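Putative phosphoenolpyruvate-dependent sugar phosphotransferase system (PTS) permease (Klebsiella pneumoniae subsp. pneumoniae, PDB 3MTQ) is probably the cytoplasmic IIA component of a mannose-type sugar phosphotransferase system, relaying phosphoryl groups during sugar uptake. Local coordinates at residues A[103-108]-A[129-134]; A[80-85]-A[93-98]; A[24-29]-A[34-39]. All blocks are in the same frame, centred on the assembly; numbering follows the deposited sequence. Where two conformers were deposited one is given.

Overall arrangement
All three contacts pack a helix against one parallel sheet with strand order 50-55, 22-29, 79-84, 104-108. Along the chain contact 3 comes first, then contact 2, then contact 1. Contact 2 lies on one sheet face, contacts 1 and 3 on the other, making an alpha/beta sandwich. Centres of contacts 1 and 2 are about 11 Å apart, 2 and 3 about 13 Å, 1 and 3 about 16 Å. V82 joins strand 79-84 to 104-108; I83 N to I25 O (2.8 Å) joins it to 22-29. D85 OD2 and H29 ND1 (2.6 Å), a probable hydrogen bond between strand ends, may serve phosphotransfer. All contacts touch the second subunit, and strand 104-108 continues the sheet into it.

Contact 1 of 3, residues A[103-108]-A[129-134]; sequences HFHLLS and KLITEA
H105 ND1 is hydrogen-bonded to Y144 OH of the second subunit. The I131 CD1 methyl packs 3.5 Å from the same H105 ND1. The contact is strand-on-helix packing in an alpha/beta sandwich. Strand 104-108 is an outermost strand of the sheet within this chain, and helix 127-141 covers one face of it. I131 is the sole residue of 129-134 that reaches the strand, and its two branches divide the work. The CD1 branch approaches the H105 ring obliquely, near CG and ND1. The CG2 branch meets the fork of L107. H105 and L107 are two residues apart, so both point to the helix side of the strand. In H105, chi1 -60° sets the ring beside the backbone N, and chi2 -87° turns its ND1 side to I131 CD1. No hydrogen bond joins the two segments; methyl packing does. Y144 of the second subunit also packs on I131. L107 and S108 pair with an antiparallel strand of that chain, which carries the sheet across the interface. At the L107 fork, I131 CG2 lies 3.9 Å from both CG and CD1 of L107.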
loop_
_atom_site.group_PDB
_atom_site.type_symbol
_atom_site.label_atom_id
_atom_site.label_comp_id
_atom_site.label_asym_id
_atom_site.label_seq_id
_atom_site.Cartn_x
_atom_site.Cartn_y
_atom_site.Cartn_z
ATOM N N HIS A 103 4.214 19.424 15.361
ATOM C CA HIS A 103 4.141 19.317 13.900
ATOM C C HIS A 103 4.371 17.881 13.408
ATOM O O HIS A 103 4.746 17.662 12.269
ATOM C CB HIS A 103 5.130 20.259 13.204
ATOM C CG HIS A 103 5.123 21.685 13.697
ATOM N ND1 HIS A 103 6.278 22.352 14.047
ATOM C CD2 HIS A 103 4.118 22.586 13.824
ATOM C CE1 HIS A 103 5.987 23.591 14.393
ATOM N NE2 HIS A 103 4.677 23.760 14.278
ATOM N N PHE A 104 4.124 16.911 14.272
ATOM C CA PHE A 104 4.280 15.497 13.947
ATOM C C PHE A 104 2.931 14.861 13.673
ATOM O O PHE A 104 1.956 15.050 14.427
ATOM C CB PHE A 104 4.996 14.782 15.086
ATOM C CG PHE A 104 5.238 13.327 14.837
ATOM C CD1 PHE A 104 6.397 12.903 14.232
ATOM C CD2 PHE A 104 4.296 12.391 15.217
ATOM C CE1 PHE A 104 6.613 11.564 13.991
ATOM C CE2 PHE A 104 4.493 11.059 14.990
ATOM C CZ PHE A 104 5.664 10.636 14.382
ATOM N N HIS A 105 2.876 14.109 12.582
ATOM C CA HIS A 105 1.655 13.460 12.116
ATOM C C HIS A 105 1.942 12.023 11.750
ATOM O O HIS A 105 2.935 11.750 11.034
ATOM C CB HIS A 105 1.112 14.221 10.927
ATOM C CG HIS A 105 0.784 15.639 11.244
ATOM N ND1 HIS A 105 -0.453 16.018 11.748
ATOM C CD2 HIS A 105 1.548 16.751 11.221
ATOM C CE1 HIS A 105 -0.436 17.320 11.957
ATOM N NE2 HIS A 105 0.765 17.785 11.651
ATOM N N LEU A 106 1.131 11.111 12.286
ATOM C CA LEU A 106 1.306 9.664 12.116
ATOM C C LEU A 106 0.078 9.095 11.443
ATOM O O LEU A 106 -1.029 9.185 11.991
ATOM C CB LEU A 106 1.588 8.933 13.459
ATOM C CG LEU A 106 1.866 7.408 13.380
ATOM C CD1 LEU A 106 3.136 7.130 12.456
ATOM C CD2 LEU A 106 2.061 6.763 14.792
ATOM N N LEU A 107 0.252 8.616 10.227
ATOM C CA LEU A 107 -0.778 7.886 9.516
ATOM C C LEU A 107 -0.386 6.414 9.444
ATOM O O LEU A 107 0.795 6.083 9.241
ATOM C CB LEU A 107 -0.930 8.438 8.116
ATOM C CG LEU A 107 -1.470 9.852 7.902
ATOM C CD1 LEU A 107 -0.602 10.952 8.568
ATOM C CD2 LEU A 107 -1.567 10.053 6.391
ATOM N N SER A 108 -1.361 5.539 9.582
ATOM C CA SER A 108 -1.112 4.103 9.461
ATOM C C SER A 108 -1.848 3.538 8.274
ATOM O O SER A 108 -3.050 3.774 8.123
ATOM C CB SER A 108 -1.581 3.362 10.711
ATOM O OG SER A 108 -2.961 3.068 10.629
ATOM N N LYS A 129 -6.631 19.182 7.564
ATOM C CA LYS A 129 -7.495 19.108 6.393
ATOM C C LYS A 129 -6.837 18.290 5.305
ATOM O O LYS A 129 -7.449 17.423 4.742
ATOM C CB LYS A 129 -7.825 20.519 5.890
ATOM C CG LYS A 129 -8.627 20.624 4.616
ATOM C CD LYS A 129 -8.917 22.104 4.290
ATOM C CE LYS A 129 -9.508 22.272 2.886
ATOM N NZ LYS A 129 -8.472 22.536 1.858
ATOM N N LEU A 130 -5.565 18.555 5.026
ATOM C CA LEU A 130 -4.803 17.728 4.075
ATOM C C LEU A 130 -4.890 16.208 4.347
ATOM O O LEU A 130 -5.199 15.391 3.443
ATOM C CB LEU A 130 -3.335 18.156 4.133
ATOM C CG LEU A 130 -2.255 17.316 3.416
ATOM C CD1 LEU A 130 -2.359 17.493 1.928
ATOM C CD2 LEU A 130 -0.908 17.705 3.852
ATOM N N ILE A 131 -4.521 15.824 5.556
ATOM C CA ILE A 131 -4.429 14.427 5.959
ATOM C C ILE A 131 -5.822 13.733 5.995
ATOM O O ILE A 131 -6.009 12.674 5.451
ATOM C CB ILE A 131 -3.734 14.303 7.341
ATOM C CG1 ILE A 131 -2.195 14.626 7.206
ATOM C CG2 ILE A 131 -3.948 12.913 7.900
ATOM C CD1 ILE A 131 -1.510 15.066 8.497
ATOM N N THR A 132 -6.794 14.365 6.623
ATOM C CA THR A 132 -8.122 13.781 6.684
ATOM C C THR A 132 -8.748 13.643 5.285
ATOM O O THR A 132 -9.253 12.569 4.954
ATOM C CB THR A 132 -9.043 14.583 7.646
ATOM O OG1 THR A 132 -9.005 15.954 7.281
ATOM C CG2 THR A 132 -8.571 14.458 9.088
ATOM N N GLU A 133 -8.699 14.705 4.471
ATOM C CA GLU A 133 -9.186 14.645 3.079
ATOM C C GLU A 133 -8.467 13.588 2.227
ATOM O O GLU A 133 -9.095 12.823 1.453
ATOM C CB GLU A 133 -9.123 16.019 2.388
ATOM C CG GLU A 133 -10.213 17.021 2.908
ATOM C CD GLU A 133 -10.234 18.377 2.198
ATOM O OE1 GLU A 133 -9.322 18.701 1.383
ATOM O OE2 GLU A 133 -11.172 19.142 2.488
ATOM N N ALA A 134 -7.144 13.558 2.334
ATOM C CA ALA A 134 -6.382 12.541 1.627
ATOM C C ALA A 134 -6.789 11.123 2.061
ATOM O O ALA A 134 -6.938 10.238 1.224
ATOM C CB ALA A 134 -4.853 12.760 1.819
#

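Contact 2 of 3, residues A[80-85]-A[93-98]; sequences LIVITD and NEFVRF
V82 and F95 make the main contact. V82 CG1 sits over the centre of the F95 ring, 3.7 Å from its centroid and only 11° off the ring normal. This is a CH-pi contact made face-on by one methyl. V82 CG2 is less involved, at 4.1 Å from F95 CD1. The two side chains cross at about a right angle. In V82 the CG1 branch is anti to the backbone N (chi1 -174°), which puts that methyl above the ring. T84 adds a second apolar touch. Its CG2 meets the CD2 side of the same ring at 3.9 Å from F95 CD2, at an oblique angle. With T84 chi1 at 62°, OG1 lies between the backbone N and the carbonyl carbon, and CG2 lies anti to the carbonyl carbon, where it meets F95. T84 OG1 hydrogen-bonds to N92 OD1, with a further weak bond to L107 O. No hydrogen bond links the two segments.

Further out, the ring of F95 is packed by L106 of strand 104-108, A27 of strand 22-29 and V67 of helix 63-72. The ring thus lies over three neighbouring strands, with helix 63-72 beside it. V82 also touches F104, L106 and I25. Strand 79-84, helix 90-96 and strand 104-108 form a beta-alpha-beta crossover between neighbouring parallel strands, and F95 is one of the residues by which the crossover helix packs onto the sheet of this alpha/beta fold.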
loop_
_atom_site.group_PDB
_atom_site.type_symbol
_atom_site.label_atom_id
_atom_site.label_comp_id
_atom_site.label_asym_id
_atom_site.label_seq_id
_atom_site.Cartn_x
_atom_site.Cartn_y
_atom_site.Cartn_z
ATOM N N LEU A 80 6.625 16.891 9.967
ATOM C CA LEU A 80 6.964 15.514 9.673
ATOM C C LEU A 80 5.683 14.693 9.586
ATOM O O LEU A 80 4.961 14.554 10.583
ATOM C CB LEU A 80 7.855 14.960 10.787
ATOM C CG LEU A 80 8.548 13.612 10.567
ATOM C CD1 LEU A 80 9.100 13.520 9.110
ATOM C CD2 LEU A 80 9.628 13.395 11.622
ATOM N N ILE A 81 5.414 14.146 8.401
ATOM C CA ILE A 81 4.284 13.242 8.186
ATOM C C ILE A 81 4.819 11.820 7.986
ATOM O O ILE A 81 5.470 11.536 6.979
ATOM C CB ILE A 81 3.384 13.695 7.004
ATOM C CG1 ILE A 81 2.939 15.148 7.217
ATOM C CG2 ILE A 81 2.167 12.743 6.849
ATOM C CD1 ILE A 81 2.155 15.732 6.028
ATOM N N VAL A 82 4.589 10.957 8.979
ATOM C CA VAL A 82 5.023 9.557 8.927
ATOM C C VAL A 82 3.838 8.684 8.522
ATOM O O VAL A 82 2.709 8.792 9.098
ATOM C CB VAL A 82 5.625 9.069 10.285
ATOM C CG1 VAL A 82 6.193 7.669 10.167
ATOM C CG2 VAL A 82 6.727 10.026 10.813
ATOM N N ILE A 83 4.048 7.866 7.506
ATOM C CA ILE A 83 3.041 6.906 7.042
ATOM C C ILE A 83 3.668 5.519 7.138
ATOM O O ILE A 83 4.710 5.227 6.470
ATOM C CB ILE A 83 2.537 7.135 5.568
ATOM C CG1 ILE A 83 2.168 8.595 5.268
ATOM C CG2 ILE A 83 1.331 6.234 5.306
ATOM C CD1 ILE A 83 3.318 9.471 4.736
ATOM N N THR A 84 3.096 4.682 7.997
ATOM C CA THR A 84 3.595 3.364 8.253
ATOM C C THR A 84 2.754 2.333 7.517
ATOM O O THR A 84 1.585 2.606 7.110
ATOM C CB THR A 84 3.595 3.024 9.755
ATOM O OG1 THR A 84 2.219 3.056 10.242
ATOM C CG2 THR A 84 4.420 4.034 10.538
ATOM N N ASP A 85 3.322 1.138 7.347
ATOM C CA ASP A 85 2.603 0.055 6.649
ATOM C C ASP A 85 1.306 -0.382 7.335
ATOM O O ASP A 85 0.269 -0.590 6.680
ATOM C CB ASP A 85 3.484 -1.187 6.421
ATOM C CG ASP A 85 4.134 -1.768 7.697
ATOM O OD1 ASP A 85 4.032 -1.247 8.827
ATOM O OD2 ASP A 85 4.942 -2.727 7.489
ATOM N N ASN A 93 4.095 1.043 15.923
ATOM C CA ASN A 93 4.279 1.125 17.379
ATOM C C ASN A 93 5.470 2.011 17.754
ATOM O O ASN A 93 5.403 2.841 18.632
ATOM C CB ASN A 93 4.440 -0.276 18.033
ATOM C CG ASN A 93 3.171 -1.164 17.944
ATOM O OD1 ASN A 93 2.061 -0.687 17.728
ATOM N ND2 ASN A 93 3.356 -2.473 18.120
ATOM N N GLU A 94 6.601 1.826 17.079
ATOM C CA GLU A 94 7.751 2.602 17.410
ATOM C C GLU A 94 7.576 4.114 17.190
ATOM O O GLU A 94 8.288 4.901 17.805
ATOM C CB GLU A 94 8.955 2.071 16.600
ATOM C CG GLU A 94 9.403 0.744 17.039
ATOM C CD GLU A 94 9.986 0.781 18.448
ATOM O OE1 GLU A 94 10.717 1.748 18.795
ATOM O OE2 GLU A 94 9.686 -0.146 19.208
ATOM N N PHE A 95 6.608 4.529 16.360
ATOM C CA PHE A 95 6.415 5.940 16.041
ATOM C C PHE A 95 5.377 6.623 16.931
ATOM O O PHE A 95 5.393 7.851 17.067
ATOM C CB PHE A 95 5.998 6.116 14.578
ATOM C CG PHE A 95 7.135 6.028 13.613
ATOM C CD1 PHE A 95 7.940 7.123 13.395
ATOM C CD2 PHE A 95 7.406 4.846 12.936
ATOM C CE1 PHE A 95 9.012 7.038 12.508
ATOM C CE2 PHE A 95 8.460 4.751 12.060
ATOM C CZ PHE A 95 9.263 5.844 11.831
ATOM N N VAL A 96 4.531 5.827 17.580
ATOM C CA VAL A 96 3.499 6.359 18.471
ATOM C C VAL A 96 4.066 7.302 19.561
ATOM O O VAL A 96 3.420 8.271 19.964
ATOM C CB VAL A 96 2.664 5.179 19.027
ATOM C CG1 VAL A 96 1.775 5.563 20.209
ATOM C CG2 VAL A 96 1.863 4.577 17.882
ATOM N N ARG A 97 5.316 7.073 19.957
ATOM C CA ARG A 97 5.932 7.869 21.025
ATOM C C ARG A 97 6.142 9.317 20.610
ATOM O O ARG A 97 6.230 10.201 21.459
ATOM C CB ARG A 97 7.276 7.265 21.459
ATOM C CG ARG A 97 8.188 6.932 20.340
ATOM C CD ARG A 97 9.655 7.071 20.678
ATOM N NE ARG A 97 9.957 6.845 22.088
ATOM C CZ ARG A 97 10.402 5.708 22.623
ATOM N NH1 ARG A 97 10.640 5.653 23.941
ATOM N NH2 ARG A 97 10.612 4.632 21.876
ATOM N N PHE A 98 6.265 9.557 19.304
ATOM C CA PHE A 98 6.531 10.901 18.772
ATOM C C PHE A 98 5.325 11.805 18.634
ATOM O O PHE A 98 5.461 12.969 18.234
ATOM C CB PHE A 98 7.262 10.821 17.437
ATOM C CG PHE A 98 8.564 10.136 17.539
ATOM C CD1 PHE A 98 9.685 10.821 17.956
ATOM C CD2 PHE A 98 8.671 8.777 17.265
ATOM C CE1 PHE A 98 10.916 10.163 18.062
ATOM C CE2 PHE A 98 9.893 8.118 17.375
ATOM C CZ PHE A 98 11.014 8.829 17.784
#

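Contact 3 of 3, residues A[24-29]-A[34-39]; sequences YIFASH and NGLLNS
Two torsions bring F26 and L36 together. The F26 ring is anti to its carbonyl carbon (chi1 -60°), and L36 CG is anti to its backbone N (chi1 -176°). About the CB-CG bond of F26, chi2 -12° brings CA near the ring plane, so CD1 lies near the backbone and CE2 leads toward the helix. That one atom makes all the closest touches. F26 CE2 is 4.2 Å from L36 CG, which comes at it obliquely. The same CE2 is 4.0 Å from L37 N and 4.2 Å from L37 CB. L37 N lies at the ring edge, near its plane. The ring therefore meets the helix by its rim at the L36-L37 peptide, and no bond is formed there. These are van der Waals contacts, and F26 is buried.

The two segments belong to strand 22-29 and helix 32-44, linked by a short turn. At that turn S28 OG bonds to A33 N and G30 O. The unit continues to strand 50-55 as a beta-alpha-beta crossover. F26 also packs on I50 of that strand, on I83 of strand 79-84 and on I115 of helix 112-120. L36 meets L110 and L112, and F32 of the second subunit. L37 turns instead to I50 and Q47, so helix 32-44 packs over both strands 22-29 and 50-55, beside helix 112-120.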
loop_
_atom_site.group_PDB
_atom_site.type_symbol
_atom_site.label_atom_id
_atom_site.label_comp_id
_atom_site.label_asym_id
_atom_site.label_seq_id
_atom_site.Cartn_x
_atom_site.Cartn_y
_atom_site.Cartn_z
ATOM N N TYR A 24 8.208 13.841 4.538
ATOM C CA TYR A 24 7.450 12.590 4.631
ATOM C C TYR A 24 8.384 11.420 4.933
ATOM O O TYR A 24 9.527 11.360 4.409
ATOM C CB TYR A 24 6.683 12.312 3.329
ATOM C CG TYR A 24 5.847 13.462 2.786
ATOM C CD1 TYR A 24 4.461 13.486 2.943
ATOM C CD2 TYR A 24 6.440 14.507 2.091
ATOM C CE1 TYR A 24 3.705 14.521 2.436
ATOM C CE2 TYR A 24 5.693 15.555 1.589
ATOM C CZ TYR A 24 4.322 15.556 1.766
ATOM O OH TYR A 24 3.612 16.609 1.235
ATOM N N ILE A 25 7.913 10.502 5.777
ATOM C CA ILE A 25 8.608 9.255 6.060
ATOM C C ILE A 25 7.624 8.120 5.705
ATOM O O ILE A 25 6.431 8.125 6.142
ATOM C CB ILE A 25 9.032 9.086 7.515
ATOM C CG1 ILE A 25 10.106 10.084 7.912
ATOM C CG2 ILE A 25 9.488 7.618 7.754
ATOM C CD1 ILE A 25 10.290 10.191 9.433
ATOM N N PHE A 26 8.076 7.226 4.850
ATOM C CA PHE A 26 7.392 5.960 4.631
ATOM C C PHE A 26 8.130 4.956 5.457
ATOM O O PHE A 26 9.383 4.779 5.311
ATOM C CB PHE A 26 7.384 5.460 3.181
ATOM C CG PHE A 26 6.718 6.371 2.170
ATOM C CD1 PHE A 26 5.937 7.474 2.537
ATOM C CD2 PHE A 26 6.847 6.065 0.819
ATOM C CE1 PHE A 26 5.364 8.281 1.557
ATOM C CE2 PHE A 26 6.253 6.856 -0.149
ATOM C CZ PHE A 26 5.522 7.960 0.216
ATOM N N ALA A 27 7.389 4.299 6.349
ATOM C CA ALA A 27 7.969 3.323 7.256
ATOM C C ALA A 27 7.292 1.958 7.170
ATOM O O ALA A 27 6.083 1.821 7.296
ATOM C CB ALA A 27 8.010 3.835 8.677
ATOM N N SER A 28 8.079 0.935 6.897
ATOM C CA SER A 28 7.503 -0.415 6.693
ATOM C C SER A 28 8.356 -1.555 7.236
ATOM O O SER A 28 9.579 -1.416 7.412
ATOM C CB SER A 28 7.223 -0.644 5.195
ATOM O OG SER A 28 8.469 -0.810 4.465
ATOM N N HIS A 29 7.682 -2.689 7.471
ATOM C CA HIS A 29 8.350 -3.990 7.575
ATOM C C HIS A 29 8.936 -4.269 6.209
ATOM O O HIS A 29 8.275 -4.299 5.200
ATOM C CB HIS A 29 7.364 -5.117 7.942
ATOM C CG HIS A 29 6.740 -4.996 9.301
ATOM N ND1 HIS A 29 5.688 -4.139 9.567
ATOM C CD2 HIS A 29 6.954 -5.696 10.439
ATOM C CE1 HIS A 29 5.326 -4.278 10.830
ATOM N NE2 HIS A 29 6.059 -5.233 11.376
ATOM N N ASN A 34 10.330 1.491 0.160
ATOM C CA ASN A 34 11.045 1.771 -1.050
ATOM C C ASN A 34 10.318 1.479 -2.347
ATOM O O ASN A 34 10.335 2.279 -3.287
ATOM C CB ASN A 34 12.373 1.016 -0.998
ATOM C CG ASN A 34 13.388 1.774 -0.222
ATOM O OD1 ASN A 34 13.307 3.006 -0.170
ATOM N ND2 ASN A 34 14.394 1.079 0.329
ATOM N N GLY A 35 9.644 0.331 -2.395
ATOM C CA GLY A 35 8.848 -0.045 -3.553
ATOM C C GLY A 35 7.713 0.960 -3.831
ATOM O O GLY A 35 7.484 1.319 -4.980
ATOM N N LEU A 36 7.038 1.414 -2.761
ATOM C CA LEU A 36 5.971 2.420 -2.874
ATOM C C LEU A 36 6.505 3.773 -3.378
ATOM O O LEU A 36 5.915 4.402 -4.246
ATOM C CB LEU A 36 5.236 2.633 -1.529
ATOM C CG LEU A 36 4.035 3.593 -1.583
ATOM C CD1 LEU A 36 3.049 3.113 -2.599
ATOM C CD2 LEU A 36 3.410 3.642 -0.218
ATOM N N LEU A 37 7.637 4.208 -2.836
ATOM C CA LEU A 37 8.303 5.426 -3.327
ATOM C C LEU A 37 8.626 5.291 -4.820
ATOM O O LEU A 37 8.545 6.236 -5.552
ATOM C CB LEU A 37 9.554 5.734 -2.502
ATOM C CG LEU A 37 10.320 6.992 -2.928
ATOM C CD1 LEU A 37 9.421 8.199 -2.792
ATOM C CD2 LEU A 37 11.594 7.130 -2.070
ATOM N N ASN A 38 9.005 4.100 -5.250
ATOM C CA ASN A 38 9.233 3.828 -6.678
ATOM C C ASN A 38 7.991 4.110 -7.522
ATOM O O ASN A 38 8.058 4.813 -8.534
ATOM C CB ASN A 38 9.763 2.413 -6.863
ATOM C CG ASN A 38 10.182 2.129 -8.266
ATOM O OD1 ASN A 38 9.867 1.063 -8.810
ATOM N ND2 ASN A 38 10.907 3.070 -8.876
ATOM N N SER A 39 6.841 3.618 -7.074
ATOM C CA SER A 39 5.568 3.870 -7.734
ATOM C C SER A 39 5.273 5.361 -7.877
ATOM O O SER A 39 4.895 5.831 -8.965
ATOM C CB SER A 39 4.442 3.191 -6.972
ATOM O OG SER A 39 4.550 1.785 -7.054
#